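Local coordinates for protein Abbfa_003403 (Acinetobacter baumannii, PDB 4ZXH) that probably assembles a small peptide product as a four-domain nonribosomal peptide synthetase, with condensation, adenylation, carrier and thioesterase domains and a phosphopantetheine arm, at residues A[149-152]-A[153-156]; A[159-162]-A[163-167]; A[174-177]-A[178-181]; A[236-239]-A[240-244]. All blocks are in the same frame, centred on the assembly; numbering follows the deposited sequence.

Contact 1 of 4, residues A[149-152]-A[153-156]; sequences LMDF and WSIG
Two i-to-i+4 backbone bonds, I155 N to D151 O (3.2 Å) and G156 N to F152 O (3.0 Å), wind the 149-156 chain from loop into the first turn of a helix. D151 is the N-cap. Its carboxylate folds back over the turn because CG stands between the backbone N and the carbonyl carbon (chi1 52°). OD1 then accepts the N-H of S154 at 3.0 Å, nearly along its own C-O axis, with an angle of 147° at the hydrogen. The hydroxyl OG of S154 also lies 2.8 Å from D151 OD1, but its proton has a second possible acceptor in G295 O. R285 forms a salt bridge with OD1, and F297 N donates to OD2, so both carboxylate oxygens are held. By sequence, D151 probably corresponds to the aspartate of the HHxxxDG signature of condensation domains, although F152 follows it here in place of the glycine; in the family this aspartate pairs with an arginine, as D151 does with R285. On the apolar side, M150 CB packs on S154 CB at 3.6 Å. The M150 chain crosses that of I155 at about a right angle, SD to CD1 4.2 Å. I155 CB lies oblique to the F152 ring, 4.2 Å from F152 CD1. The W153 indole N-H bonds to R291 O. The turn opens helix 152-165 just after strand 138-146, whose I145 packs against both M150 and I155, while L149 leans on strand 73-78.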
loop_
_atom_site.group_PDB
_atom_site.type_symbol
_atom_site.label_atom_id
_atom_site.label_comp_id
_atom_site.label_asym_id
_atom_site.label_seq_id
_atom_site.Cartn_x
_atom_site.Cartn_y
_atom_site.Cartn_z
ATOM N N LEU A 149 -12.301 19.959 18.620
ATOM C CA LEU A 149 -12.934 21.044 19.363
ATOM C C LEU A 149 -12.001 21.584 20.437
ATOM O O LEU A 149 -11.850 22.797 20.577
ATOM C CB LEU A 149 -14.248 20.588 19.991
ATOM C CG LEU A 149 -15.078 21.721 20.616
ATOM C CD1 LEU A 149 -15.661 22.691 19.549
ATOM C CD2 LEU A 149 -16.182 21.197 21.550
ATOM N N MET A 150 -11.378 20.700 21.213
ATOM C CA MET A 150 -10.466 21.179 22.250
ATOM C C MET A 150 -9.459 20.108 22.619
ATOM O O MET A 150 -9.632 18.940 22.296
ATOM C CB MET A 150 -11.231 21.674 23.502
ATOM C CG MET A 150 -12.157 20.670 24.233
ATOM S SD MET A 150 -12.999 21.353 25.733
ATOM C CE MET A 150 -14.285 22.324 24.987
ATOM N N ASP A 151 -8.381 20.524 23.265
ATOM C CA ASP A 151 -7.355 19.594 23.686
ATOM C C ASP A 151 -7.555 19.173 25.150
ATOM O O ASP A 151 -8.504 19.586 25.806
ATOM C CB ASP A 151 -5.976 20.224 23.478
ATOM C CG ASP A 151 -5.864 21.578 24.116
ATOM O OD1 ASP A 151 -6.637 21.839 25.061
ATOM O OD2 ASP A 151 -5.003 22.380 23.684
ATOM N N PHE A 152 -6.640 18.354 25.645
ATOM C CA PHE A 152 -6.682 17.845 27.000
ATOM C C PHE A 152 -6.476 18.949 28.041
ATOM O O PHE A 152 -7.186 18.975 29.053
ATOM C CB PHE A 152 -5.628 16.756 27.167
ATOM C CG PHE A 152 -5.827 15.900 28.377
ATOM C CD1 PHE A 152 -6.913 15.033 28.461
ATOM C CD2 PHE A 152 -4.918 15.947 29.432
ATOM C CE1 PHE A 152 -7.100 14.239 29.589
ATOM C CE2 PHE A 152 -5.092 15.155 30.555
ATOM C CZ PHE A 152 -6.187 14.302 30.634
ATOM N N TRP A 153 -5.523 19.856 27.802
ATOM C CA TRP A 153 -5.344 20.994 28.710
ATOM C C TRP A 153 -6.723 21.645 28.939
ATOM O O TRP A 153 -7.060 22.007 30.064
ATOM C CB TRP A 153 -4.316 21.999 28.154
ATOM C CG TRP A 153 -3.938 23.168 29.056
ATOM C CD1 TRP A 153 -4.433 24.435 28.995
ATOM C CD2 TRP A 153 -2.971 23.176 30.116
ATOM N NE1 TRP A 153 -3.849 25.231 29.939
ATOM C CE2 TRP A 153 -2.951 24.484 30.650
ATOM C CE3 TRP A 153 -2.140 22.202 30.687
ATOM C CZ2 TRP A 153 -2.128 24.843 31.731
ATOM C CZ3 TRP A 153 -1.319 22.564 31.767
ATOM C CH2 TRP A 153 -1.323 23.870 32.272
ATOM N N SER A 154 -7.532 21.737 27.883
ATOM C CA SER A 154 -8.873 22.324 27.977
ATOM C C SER A 154 -9.790 21.490 28.850
ATOM O O SER A 154 -10.585 22.039 29.633
ATOM C CB SER A 154 -9.501 22.493 26.593
ATOM O OG SER A 154 -8.799 23.471 25.838
ATOM N N ILE A 155 -9.684 20.168 28.702
ATOM C CA ILE A 155 -10.436 19.238 29.535
ATOM C C ILE A 155 -10.213 19.545 31.015
ATOM O O ILE A 155 -11.162 19.642 31.790
ATOM C CB ILE A 155 -10.043 17.774 29.262
ATOM C CG1 ILE A 155 -10.596 17.295 27.909
ATOM C CG2 ILE A 155 -10.537 16.872 30.373
ATOM C CD1 ILE A 155 -12.001 17.745 27.637
ATOM N N GLY A 156 -8.956 19.730 31.400
ATOM C CA GLY A 156 -8.636 19.972 32.788
ATOM C C GLY A 156 -9.196 21.292 33.274
ATOM O O GLY A 156 -9.683 21.393 34.385
#

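Contact 2 of 4, residues A[159-162]-A[163-167]; sequences LRDV and SKRFG. With PX4 (1,2-dimyristoyl-sn-glycero-3-phosphocholine), chain C.
D161 and R165 meet with carboxylate and guanidinium planes turned 69° apart, and two nitrogens converge on the single oxygen OD2. R165 NE donates from above the carboxylate plane at 2.9 Å to D161 OD2. R165 NH2 takes the syn side of that same oxygen at 3.3 Å, and OD2 lies in the guanidinium plane. Y68 OH also bonds to OD2, and D67 forms a second salt bridge with R165 NH2, tying this flank to the end of helix 56-67. K164 NZ stays 4.1 Å from D161 OD1, an electrostatic neighbour beyond salt-bridge range. All this lies on the last turns of helix 152-165, which closes in a Schellman motif: G167 takes a positive phi of 85° and its N bonds to K164 O. One turn further back, the S163 hydroxyl and amide reach L159 O from opposite faces of its plane. V162 and F166 run side by side and point the same way, CG1 of V162 sitting at the ring edge, 3.6 Å from F166 CE2. One face of the F166 ring takes a myristoyl chain of the bound phospholipid, CZ to PX4 C28 3.7 Å. L159 CD1 touches the lipid at PX4 C33, 3.5 Å away.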
loop_
_atom_site.group_PDB
_atom_site.type_symbol
_atom_site.label_atom_id
_atom_site.label_comp_id
_atom_site.label_asym_id
_atom_site.label_seq_id
_atom_site.Cartn_x
_atom_site.Cartn_y
_atom_site.Cartn_z
ATOM N N LEU A 159 -12.888 20.417 33.560
ATOM C CA LEU A 159 -13.044 19.487 34.679
ATOM C C LEU A 159 -12.948 20.183 36.036
ATOM O O LEU A 159 -13.750 19.942 36.938
ATOM C CB LEU A 159 -11.990 18.395 34.591
ATOM C CG LEU A 159 -11.909 17.420 35.756
ATOM C CD1 LEU A 159 -13.279 16.822 36.033
ATOM C CD2 LEU A 159 -10.897 16.328 35.438
ATOM N N ARG A 160 -11.960 21.053 36.185
ATOM C CA ARG A 160 -11.774 21.684 37.463
ATOM C C ARG A 160 -12.942 22.629 37.728
ATOM O O ARG A 160 -13.548 22.590 38.792
ATOM C CB ARG A 160 -10.446 22.428 37.531
ATOM C CG ARG A 160 -10.194 22.973 38.942
ATOM C CD ARG A 160 -8.807 23.512 39.200
ATOM N NE ARG A 160 -8.682 23.586 40.648
ATOM C CZ ARG A 160 -8.214 22.596 41.403
ATOM N NH1 ARG A 160 -7.783 21.465 40.834
ATOM N NH2 ARG A 160 -8.179 22.734 42.726
ATOM N N ASP A 161 -13.272 23.456 36.747
ATOM C CA ASP A 161 -14.402 24.363 36.874
ATOM C C ASP A 161 -15.709 23.644 37.219
ATOM O O ASP A 161 -16.407 24.039 38.148
ATOM C CB ASP A 161 -14.583 25.149 35.586
ATOM C CG ASP A 161 -15.479 26.351 35.760
ATOM O OD1 ASP A 161 -15.043 27.339 36.412
ATOM O OD2 ASP A 161 -16.605 26.309 35.220
ATOM N N VAL A 162 -16.041 22.584 36.490
ATOM C CA VAL A 162 -17.317 21.922 36.723
ATOM C C VAL A 162 -17.337 21.222 38.084
ATOM O O VAL A 162 -18.369 21.167 38.753
ATOM C CB VAL A 162 -17.631 20.935 35.602
ATOM C CG1 VAL A 162 -18.904 20.156 35.902
ATOM C CG2 VAL A 162 -17.790 21.695 34.313
ATOM N N SER A 163 -16.186 20.722 38.511
ATOM C CA SER A 163 -16.068 20.134 39.834
ATOM C C SER A 163 -16.347 21.151 40.950
ATOM O O SER A 163 -16.945 20.819 41.971
ATOM C CB SER A 163 -14.678 19.539 40.002
ATOM O OG SER A 163 -14.557 18.331 39.271
ATOM N N LYS A 164 -15.902 22.389 40.761
ATOM C CA LYS A 164 -16.175 23.426 41.736
ATOM C C LYS A 164 -17.677 23.700 41.790
ATOM O O LYS A 164 -18.261 23.850 42.871
ATOM C CB LYS A 164 -15.415 24.714 41.411
ATOM C CG LYS A 164 -15.708 25.844 42.400
ATOM C CD LYS A 164 -15.014 27.135 42.016
ATOM C CE LYS A 164 -15.424 27.595 40.611
ATOM N NZ LYS A 164 -14.723 28.852 40.178
ATOM N N ARG A 165 -18.300 23.775 40.622
ATOM C CA ARG A 165 -19.725 24.043 40.563
ATOM C C ARG A 165 -20.492 22.952 41.292
ATOM O O ARG A 165 -21.542 23.209 41.880
ATOM C CB ARG A 165 -20.197 24.154 39.123
ATOM C CG ARG A 165 -19.628 25.341 38.368
ATOM C CD ARG A 165 -20.055 25.247 36.926
ATOM N NE ARG A 165 -19.398 26.212 36.058
ATOM C CZ ARG A 165 -20.011 27.243 35.481
ATOM N NH1 ARG A 165 -21.308 27.440 35.684
ATOM N NH2 ARG A 165 -19.333 28.071 34.688
ATOM N N PHE A 166 -19.942 21.741 41.278
ATOM C CA PHE A 166 -20.561 20.607 41.961
ATOM C C PHE A 166 -20.189 20.475 43.431
ATOM O O PHE A 166 -20.740 19.622 44.122
ATOM C CB PHE A 166 -20.219 19.304 41.249
ATOM C CG PHE A 166 -21.164 18.965 40.141
ATOM C CD1 PHE A 166 -22.417 18.446 40.422
ATOM C CD2 PHE A 166 -20.805 19.163 38.820
ATOM C CE1 PHE A 166 -23.293 18.133 39.407
ATOM C CE2 PHE A 166 -21.672 18.859 37.802
ATOM C CZ PHE A 166 -22.917 18.335 38.092
ATOM N N GLY A 167 -19.272 21.313 43.910
ATOM C CA GLY A 167 -18.835 21.247 45.293
ATOM C C GLY A 167 -17.729 20.252 45.628
ATOM O O GLY A 167 -17.596 19.848 46.783
HETATM O O1 PX4 C . -33.296 10.756 35.886
HETATM O O2 PX4 C . -32.522 8.932 37.580
HETATM P P1 PX4 C . -32.606 10.385 37.180
HETATM O O3 PX4 C . -33.225 11.225 38.415
HETATM C C1 PX4 C . -34.581 11.668 38.492
HETATM C C2 PX4 C . -34.840 12.185 39.911
HETATM N N1 PX4 C . -36.137 12.882 40.053
HETATM C C3 PX4 C . -37.181 12.218 39.254
HETATM C C4 PX4 C . -36.535 12.871 41.471
HETATM C C5 PX4 C . -36.001 14.282 39.625
HETATM O O4 PX4 C . -31.111 11.002 37.174
HETATM C C6 PX4 C . -29.923 10.235 37.397
HETATM C C7 PX4 C . -28.779 10.894 36.634
HETATM C C8 PX4 C . -29.429 11.517 35.401
HETATM O O5 PX4 C . -28.455 12.172 34.594
HETATM C C9 PX4 C . -28.778 13.378 33.842
HETATM O O6 PX4 C . -29.842 13.946 34.017
HETATM C C10 PX4 C . -27.780 13.927 32.855
HETATM C C11 PX4 C . -27.063 15.144 33.420
HETATM C C12 PX4 C . -25.563 14.894 33.421
HETATM C C13 PX4 C . -24.834 16.189 33.090
HETATM C C14 PX4 C . -23.837 16.531 34.185
HETATM C C15 PX4 C . -23.438 17.988 34.037
HETATM C C16 PX4 C . -21.938 18.098 33.861
HETATM C C17 PX4 C . -21.554 19.508 33.452
HETATM C C18 PX4 C . -21.559 19.639 31.930
HETATM C C19 PX4 C . -20.153 19.665 31.355
HETATM C C20 PX4 C . -20.184 19.266 29.883
HETATM C C21 PX4 C . -18.796 19.395 29.255
HETATM C C22 PX4 C . -18.579 18.424 28.105
HETATM O O7 PX4 C . -28.139 11.908 37.426
HETATM C C23 PX4 C . -26.673 11.815 37.412
HETATM O O8 PX4 C . -26.187 10.720 37.203
HETATM C C24 PX4 C . -25.792 13.049 37.627
HETATM C C25 PX4 C . -24.274 12.802 37.618
HETATM C C26 PX4 C . -23.453 14.105 37.653
HETATM C C27 PX4 C . -21.932 13.877 37.541
HETATM C C28 PX4 C . -21.093 15.156 37.626
HETATM C C29 PX4 C . -19.578 14.915 37.508
HETATM C C30 PX4 C . -18.743 16.197 37.658
HETATM C C31 PX4 C . -17.410 16.240 36.871
HETATM C C32 PX4 C . -17.653 16.558 35.387
HETATM C C33 PX4 C . -16.459 17.115 34.597
HETATM C C34 PX4 C . -16.650 16.933 33.088
HETATM C C35 PX4 C . -16.000 17.992 32.192
HETATM C C36 PX4 C . -14.988 17.384 31.234
#

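Contact 3 of 4, residues A[174-177]-A[178-181]; sequences AVNG and IEFV
I178 gives its backbone N-H to N176 OD1 at 2.8 Å, nearly straight and nearly along the amide C=O. A side-chain oxygen accepting from the amide two residues on defines an Asx turn. The branch CG2 of I178 lies beside that oxygen, while the rest of the side chain leads off toward I86 of strand 81-87. Next comes E179, whose N-H also goes to N176 OD1, at 2.9 Å but with a more bent angle of 134°. This second donor sits above the amide plane, so the two N-H groups approach the oxygen from clearly different directions. The CB of E179 packs 3.7 Å from N176 CG, and the amide and carboxylate planes of the two residues stand almost perpendicular, 86° apart. F180 turns its ring edge to the backbone: CE1 lies 3.1 Å from G177 O, near the ring plane. That ring also packs on L70 and Q84, and CG2 of V181, the residue that carries the helix onward, lies over one face, toward the rim. N176 itself is fixed through its backbone, which bonds to N292 and L294. The chemistry implies that one amide oxygen, set by a CG anti to the backbone N (chi1 -170°), satisfies two N-H groups where loop becomes helix 179-187; two donors sharing one acceptor is consistent with a firmly held entry into the first turn.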
loop_
_atom_site.group_PDB
_atom_site.type_symbol
_atom_site.label_atom_id
_atom_site.label_comp_id
_atom_site.label_asym_id
_atom_site.label_seq_id
_atom_site.Cartn_x
_atom_site.Cartn_y
_atom_site.Cartn_z
ATOM N N ALA A 174 -10.764 31.197 36.628
ATOM C CA ALA A 174 -11.760 31.485 35.599
ATOM C C ALA A 174 -11.341 30.915 34.231
ATOM O O ALA A 174 -10.164 30.911 33.864
ATOM C CB ALA A 174 -12.007 32.976 35.500
ATOM N N VAL A 175 -12.324 30.434 33.486
ATOM C CA VAL A 175 -12.073 29.798 32.211
ATOM C C VAL A 175 -12.554 30.698 31.075
ATOM O O VAL A 175 -13.681 31.185 31.091
ATOM C CB VAL A 175 -12.791 28.428 32.119
ATOM C CG1 VAL A 175 -12.402 27.702 30.837
ATOM C CG2 VAL A 175 -12.472 27.562 33.333
ATOM N N ASN A 176 -11.707 30.929 30.083
ATOM C CA ASN A 176 -12.153 31.675 28.911
ATOM C C ASN A 176 -12.606 30.735 27.795
ATOM O O ASN A 176 -11.824 29.914 27.297
ATOM C CB ASN A 176 -11.047 32.604 28.418
ATOM C CG ASN A 176 -11.537 33.582 27.363
ATOM O OD1 ASN A 176 -12.360 33.241 26.508
ATOM N ND2 ASN A 176 -11.048 34.814 27.435
ATOM N N GLY A 177 -13.874 30.853 27.406
ATOM C CA GLY A 177 -14.452 29.967 26.406
ATOM C C GLY A 177 -14.778 30.712 25.120
ATOM O O GLY A 177 -15.551 30.203 24.311
ATOM N N ILE A 178 -14.204 31.912 24.940
ATOM C CA ILE A 178 -14.423 32.719 23.736
ATOM C C ILE A 178 -13.115 33.155 23.022
ATOM O O ILE A 178 -13.136 33.617 21.874
ATOM C CB ILE A 178 -15.262 33.985 24.068
ATOM C CG1 ILE A 178 -15.794 34.655 22.792
ATOM C CG2 ILE A 178 -14.451 34.958 24.867
ATOM C CD1 ILE A 178 -16.626 33.727 21.892
ATOM N N GLU A 179 -11.974 32.996 23.687
ATOM C CA GLU A 179 -10.705 33.440 23.112
ATOM C C GLU A 179 -10.278 32.634 21.866
ATOM O O GLU A 179 -9.646 33.181 20.972
ATOM C CB GLU A 179 -9.603 33.383 24.172
ATOM C CG GLU A 179 -8.220 33.806 23.657
ATOM C CD GLU A 179 -8.077 35.316 23.463
ATOM O OE1 GLU A 179 -8.908 36.088 24.016
ATOM O OE2 GLU A 179 -7.122 35.726 22.752
ATOM N N PHE A 180 -10.620 31.346 21.806
ATOM C CA PHE A 180 -10.217 30.482 20.680
ATOM C C PHE A 180 -10.535 31.096 19.318
ATOM O O PHE A 180 -9.822 30.907 18.342
ATOM C CB PHE A 180 -10.898 29.103 20.777
ATOM C CG PHE A 180 -12.395 29.145 20.563
ATOM C CD1 PHE A 180 -13.249 29.630 21.564
ATOM C CD2 PHE A 180 -12.953 28.714 19.362
ATOM C CE1 PHE A 180 -14.632 29.669 21.369
ATOM C CE2 PHE A 180 -14.331 28.751 19.159
ATOM C CZ PHE A 180 -15.174 29.229 20.165
ATOM N N VAL A 181 -11.629 31.825 19.272
ATOM C CA VAL A 181 -12.067 32.486 18.067
ATOM C C VAL A 181 -11.132 33.625 17.664
ATOM O O VAL A 181 -10.759 33.730 16.497
ATOM C CB VAL A 181 -13.508 32.992 18.252
ATOM C CG1 VAL A 181 -13.733 34.304 17.526
ATOM C CG2 VAL A 181 -14.485 31.912 17.778
#

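Contact 4 of 4, residues A[236-239]-A[240-244]; sequences VSES and VSSGL
The E238 carbonyl is approached from opposite faces of its plane by two donors of S242: the backbone N and the hydroxyl OG, each 3.0 Å from E238 O. It belongs to the N-terminal turn of helix 238-249, whose N-cap is S237. S237 OG accepts V240 N at 3.2 Å, almost straight (170° at the hydrogen), and S237 O takes S241 N at 2.8 Å. The cap hydroxyl is swung back over the turn by a chi1 of 84°, which places OG between its own backbone N and carbonyl carbon, beside the methyl CG2 of V240. Just ahead of the cap, V236 CG1 meets V240 CG1 at 3.8 Å, a small apolar patch. It faces helix 428-447 of the condensation domain, through Q439 next to V236 and S443 next to V240. V236 also bonds by its backbone to L415 of strand 414-422. L415 N donates to S241 OG as well, so that hydroxyl ties the helix start to the neighbouring strand. The proton of S241 OG is less clearly placed: V236 O lies 3.2 Å from S241 OG, and S237 O is at 3.3 Å from the same oxygen.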
loop_
_atom_site.group_PDB
_atom_site.type_symbol
_atom_site.label_atom_id
_atom_site.label_comp_id
_atom_site.label_asym_id
_atom_site.label_seq_id
_atom_site.Cartn_x
_atom_site.Cartn_y
_atom_site.Cartn_z
ATOM N N VAL A 236 6.760 1.078 34.884
ATOM C CA VAL A 236 8.197 0.972 35.084
ATOM C C VAL A 236 8.531 0.742 36.571
ATOM O O VAL A 236 8.031 1.455 37.443
ATOM C CB VAL A 236 8.907 2.230 34.580
ATOM C CG1 VAL A 236 10.398 2.097 34.775
ATOM C CG2 VAL A 236 8.575 2.463 33.116
ATOM N N SER A 237 9.368 -0.254 36.857
ATOM C CA SER A 237 9.713 -0.595 38.239
ATOM C C SER A 237 10.241 0.624 38.989
ATOM O O SER A 237 10.824 1.532 38.384
ATOM C CB SER A 237 10.751 -1.718 38.288
ATOM O OG SER A 237 12.064 -1.200 38.142
ATOM N N GLU A 238 10.028 0.645 40.301
ATOM C CA GLU A 238 10.373 1.814 41.089
ATOM C C GLU A 238 11.877 2.050 41.025
ATOM O O GLU A 238 12.321 3.197 40.950
ATOM C CB GLU A 238 9.904 1.650 42.534
ATOM C CG GLU A 238 10.372 2.766 43.462
ATOM C CD GLU A 238 9.930 2.564 44.902
ATOM O OE1 GLU A 238 10.490 1.669 45.573
ATOM O OE2 GLU A 238 9.024 3.300 45.361
ATOM N N SER A 239 12.643 0.957 41.050
ATOM C CA SER A 239 14.091 0.982 40.832
ATOM C C SER A 239 14.450 1.828 39.618
ATOM O O SER A 239 15.053 2.894 39.736
ATOM C CB SER A 239 14.623 -0.439 40.622
ATOM O OG SER A 239 13.940 -1.357 41.456
ATOM N N VAL A 240 14.052 1.340 38.449
ATOM C CA VAL A 240 14.374 1.986 37.190
ATOM C C VAL A 240 13.763 3.392 37.095
ATOM O O VAL A 240 14.406 4.316 36.596
ATOM C CB VAL A 240 13.898 1.120 35.995
ATOM C CG1 VAL A 240 14.233 1.792 34.663
ATOM C CG2 VAL A 240 14.502 -0.289 36.079
ATOM N N SER A 241 12.530 3.553 37.573
ATOM C CA SER A 241 11.873 4.864 37.565
ATOM C C SER A 241 12.719 5.928 38.271
ATOM O O SER A 241 12.865 7.052 37.784
ATOM C CB SER A 241 10.495 4.782 38.224
ATOM O OG SER A 241 9.501 4.322 37.325
ATOM N N SER A 242 13.275 5.558 39.419
ATOM C CA SER A 242 14.155 6.443 40.167
ATOM C C SER A 242 15.445 6.690 39.405
ATOM O O SER A 242 15.900 7.831 39.295
ATOM C CB SER A 242 14.464 5.853 41.539
ATOM O OG SER A 242 13.275 5.684 42.289
ATOM N N GLY A 243 16.028 5.616 38.878
ATOM C CA GLY A 243 17.253 5.717 38.103
ATOM C C GLY A 243 17.141 6.710 36.959
ATOM O O GLY A 243 18.007 7.568 36.790
ATOM N N LEU A 244 16.064 6.598 36.186
ATOM C CA LEU A 244 15.808 7.508 35.082
ATOM C C LEU A 244 15.807 8.957 35.538
ATOM O O LEU A 244 16.484 9.790 34.937
ATOM C CB LEU A 244 14.480 7.171 34.407
ATOM C CG LEU A 244 14.414 5.812 33.707
ATOM C CD1 LEU A 244 12.997 5.504 33.277
ATOM C CD2 LEU A 244 15.346 5.787 32.527
#

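Overall arrangement
All four contacts lie within the condensation domain. Contacts 1 and 2 share helix 152-165, the first at its N-cap and the second at its closing turns, with centres about 15 Å apart. Contact 3 begins the next helix, 179-187, and touches contact 2 directly, D161 CB to V175 CG2 at 3.9 Å, while its centre is about 12 Å from that of contact 1. The phospholipid relates them further: contact 2 supplies L159, V162 and F166 to its pocket, the I155 side chain of contact 1 lies about 5 Å from it, and G177 of contact 3 is about 12 Å from it. Contact 4 is separate, its nearest atoms about 19 Å from contact 1 and about 32 Å from contact 3.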